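Local coordinates for protein C2 toxin component I (Clostridium botulinum, PDB 2J3X) that is the enzymatic component of the binary C2 toxin, an ADP-ribosyltransferase that probably modifies actin inside the host cell, at residues A[27-32]-A[87-92]. The protein carries 2 engineered substitutions. Residues are numbered along the deposited sequence; the frame is centred on the assembly and turned at random.
Sequences KRWFTK and EALLKN
Trp29 points its indole N-H at the backbone carbonyl of Ala88. Trp29 NE1 lies 2.9 Å from Ala88 O, and the bond is nearly straight, with an N-H...O angle of 171°. The oxygen sits in the plane of the indole, but NE1 stands above the carbonyl plane. Lys91 N reaches the same oxygen from the opposite face, so Ala88 O is gripped by two donors near the end of helix 77-90. CG of Trp29 is anti to its backbone N (chi1 -173°), which puts CG, and the ring beyond it, on the side of 87-92. The benzo side of the ring packs on Ala88, with Trp29 CZ2 3.7 Å from Ala88 CB. Leu89 CD2 meets CZ2 obliquely.

ND2 of Asn92 lies over one face of the indole, at the CG/CD1 side. The amide and ring planes are only 19° apart, and Asn92 ND2 is 3.9 Å from Trp29 CG. Asn92 OD1 reaches past the rim of the ring and accepts a bond from Lys32 NZ at 2.8 Å, in the carbonyl plane. The same ammonium makes a weak bond to Lys91 O. In the other direction, Lys91 NZ reaches Lys32 O at 3.2 Å. Each lysine thus donates to the opposite segment. The stronger partner of Lys91 NZ is Glu37, in a salt bridge.

Further out, Tyr174 O accepts from Asn92 ND2, and the Asn92 backbone also bonds to Tyr174. These bonds probably help fix the rotation of the amide, with ND2 over the ring.

The contact joins the C-terminal ends of helices 15-30 and 77-90 and the loop residues that follow them. It belongs to the mainly helical N-terminal part of the first of two ADP-ribosyltransferase-like regions, just ahead of strand 98-102. Such a helical portion beside a mixed beta-sheet is characteristic of the VIP2-like fold of binary toxin enzymes.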
loop_
_atom_site.group_PDB
_atom_site.type_symbol
_atom_site.label_atom_id
_atom_site.label_comp_id
_atom_site.label_asym_id
_atom_site.label_seq_id
_atom_site.Cartn_x
_atom_site.Cartn_y
_atom_site.Cartn_z
ATOM N N LYS A 27 -4.673 -30.936 1.925
ATOM C CA LYS A 27 -4.609 -32.031 2.902
ATOM C C LYS A 27 -3.270 -31.944 3.635
ATOM O O LYS A 27 -3.219 -32.032 4.861
ATOM C CB LYS A 27 -4.777 -33.388 2.180
ATOM C CG LYS A 27 -4.230 -34.626 2.903
ATOM C CD LYS A 27 -4.220 -35.832 1.896
ATOM C CE LYS A 27 -3.378 -37.001 2.374
ATOM N NZ LYS A 27 -2.120 -37.222 1.549
ATOM N N ARG A 28 -2.172 -31.792 2.884
ATOM C CA ARG A 28 -0.837 -31.677 3.484
ATOM C C ARG A 28 -0.765 -30.461 4.430
ATOM O O ARG A 28 -0.215 -30.566 5.544
ATOM C CB ARG A 28 0.268 -31.583 2.430
ATOM C CG ARG A 28 0.398 -32.888 1.598
ATOM C CD ARG A 28 1.390 -32.742 0.450
ATOM N NE ARG A 28 1.576 -34.003 -0.272
ATOM C CZ ARG A 28 2.311 -34.144 -1.389
ATOM N NH1 ARG A 28 2.940 -33.096 -1.962
ATOM N NH2 ARG A 28 2.423 -35.336 -1.958
ATOM N N TRP A 29 -1.299 -29.319 3.962
ATOM C CA TRP A 29 -1.268 -28.108 4.761
ATOM C C TRP A 29 -2.015 -28.333 6.061
ATOM O O TRP A 29 -1.500 -27.970 7.143
ATOM C CB TRP A 29 -1.937 -26.989 3.966
ATOM C CG TRP A 29 -1.862 -25.603 4.581
ATOM C CD1 TRP A 29 -0.957 -25.125 5.490
ATOM C CD2 TRP A 29 -2.725 -24.512 4.232
ATOM N NE1 TRP A 29 -1.244 -23.759 5.760
ATOM C CE2 TRP A 29 -2.330 -23.388 5.005
ATOM C CE3 TRP A 29 -3.856 -24.408 3.404
ATOM C CZ2 TRP A 29 -2.976 -22.134 4.885
ATOM C CZ3 TRP A 29 -4.541 -23.166 3.315
ATOM C CH2 TRP A 29 -4.070 -22.050 4.056
ATOM N N PHE A 30 -3.217 -28.898 5.962
ATOM C CA PHE A 30 -4.076 -29.042 7.155
ATOM C C PHE A 30 -3.445 -29.977 8.200
ATOM O O PHE A 30 -3.747 -29.841 9.393
ATOM C CB PHE A 30 -5.484 -29.488 6.783
ATOM C CG PHE A 30 -6.393 -28.348 6.367
ATOM C CD1 PHE A 30 -5.898 -27.287 5.612
ATOM C CD2 PHE A 30 -7.728 -28.323 6.757
ATOM C CE1 PHE A 30 -6.728 -26.222 5.201
ATOM C CE2 PHE A 30 -8.558 -27.241 6.377
ATOM C CZ PHE A 30 -8.035 -26.202 5.588
ATOM N N THR A 31 -2.535 -30.857 7.789
ATOM C CA THR A 31 -1.842 -31.683 8.815
ATOM C C THR A 31 -1.001 -30.850 9.778
ATOM O O THR A 31 -0.604 -31.345 10.836
ATOM C CB THR A 31 -0.997 -32.805 8.240
ATOM O OG1 THR A 31 0.170 -32.286 7.584
ATOM C CG2 THR A 31 -1.839 -33.615 7.228
ATOM N N LYS A 32 -0.731 -29.589 9.417
ATOM C CA LYS A 32 0.143 -28.766 10.223
ATOM C C LYS A 32 -0.673 -27.755 11.041
ATOM O O LYS A 32 -0.080 -26.951 11.781
ATOM C CB LYS A 32 1.126 -28.000 9.339
ATOM C CG LYS A 32 2.062 -28.896 8.485
ATOM C CD LYS A 32 2.811 -28.037 7.494
ATOM C CE LYS A 32 3.144 -28.717 6.192
ATOM N NZ LYS A 32 4.246 -27.923 5.591
ATOM N N GLU A 87 -0.881 -17.144 10.539
ATOM C CA GLU A 87 -0.159 -18.215 11.233
ATOM C C GLU A 87 -0.167 -19.519 10.431
ATOM O O GLU A 87 0.884 -20.194 10.351
ATOM C CB GLU A 87 -0.768 -18.424 12.613
ATOM C CG GLU A 87 -0.088 -19.433 13.491
ATOM C CD GLU A 87 -0.793 -19.621 14.856
ATOM O OE1 GLU A 87 -1.720 -18.859 15.192
ATOM O OE2 GLU A 87 -0.416 -20.545 15.604
ATOM N N ALA A 88 -1.289 -19.844 9.805
ATOM C CA ALA A 88 -1.372 -21.054 8.951
ATOM C C ALA A 88 -0.408 -20.928 7.760
ATOM O O ALA A 88 0.314 -21.874 7.386
ATOM C CB ALA A 88 -2.818 -21.245 8.464
ATOM N N LEU A 89 -0.310 -19.729 7.203
ATOM C CA LEU A 89 0.591 -19.540 6.045
ATOM C C LEU A 89 2.079 -19.726 6.416
ATOM O O LEU A 89 2.861 -20.204 5.612
ATOM C CB LEU A 89 0.349 -18.158 5.398
ATOM C CG LEU A 89 -1.017 -18.000 4.728
ATOM C CD1 LEU A 89 -1.190 -16.508 4.321
ATOM C CD2 LEU A 89 -1.056 -18.838 3.452
ATOM N N LEU A 90 2.459 -19.303 7.633
ATOM C CA LEU A 90 3.863 -19.368 8.091
ATOM C C LEU A 90 4.346 -20.808 8.164
ATOM O O LEU A 90 5.550 -21.064 8.125
ATOM C CB LEU A 90 3.994 -18.720 9.486
ATOM C CG LEU A 90 4.608 -17.331 9.550
ATOM C CD1 LEU A 90 4.542 -16.598 8.226
ATOM C CD2 LEU A 90 4.049 -16.513 10.718
ATOM N N LYS A 91 3.397 -21.733 8.269
ATOM C CA LYS A 91 3.700 -23.147 8.512
ATOM C C LYS A 91 4.010 -23.906 7.223
ATOM O O LYS A 91 4.396 -25.071 7.254
ATOM C CB LYS A 91 2.525 -23.792 9.243
ATOM C CG LYS A 91 2.450 -23.384 10.741
ATOM C CD LYS A 91 1.185 -23.890 11.425
ATOM C CE LYS A 91 1.239 -23.682 12.970
ATOM N NZ LYS A 91 0.023 -24.345 13.612
ATOM N N ASN A 92 3.875 -23.248 6.079
ATOM C CA ASN A 92 3.869 -23.961 4.818
ATOM C C ASN A 92 4.642 -23.209 3.765
ATOM O O ASN A 92 4.267 -22.104 3.414
ATOM C CB ASN A 92 2.404 -24.122 4.408
ATOM C CG ASN A 92 2.165 -25.307 3.510
ATOM O OD1 ASN A 92 2.587 -26.421 3.830
ATOM N ND2 ASN A 92 1.406 -25.106 2.446
#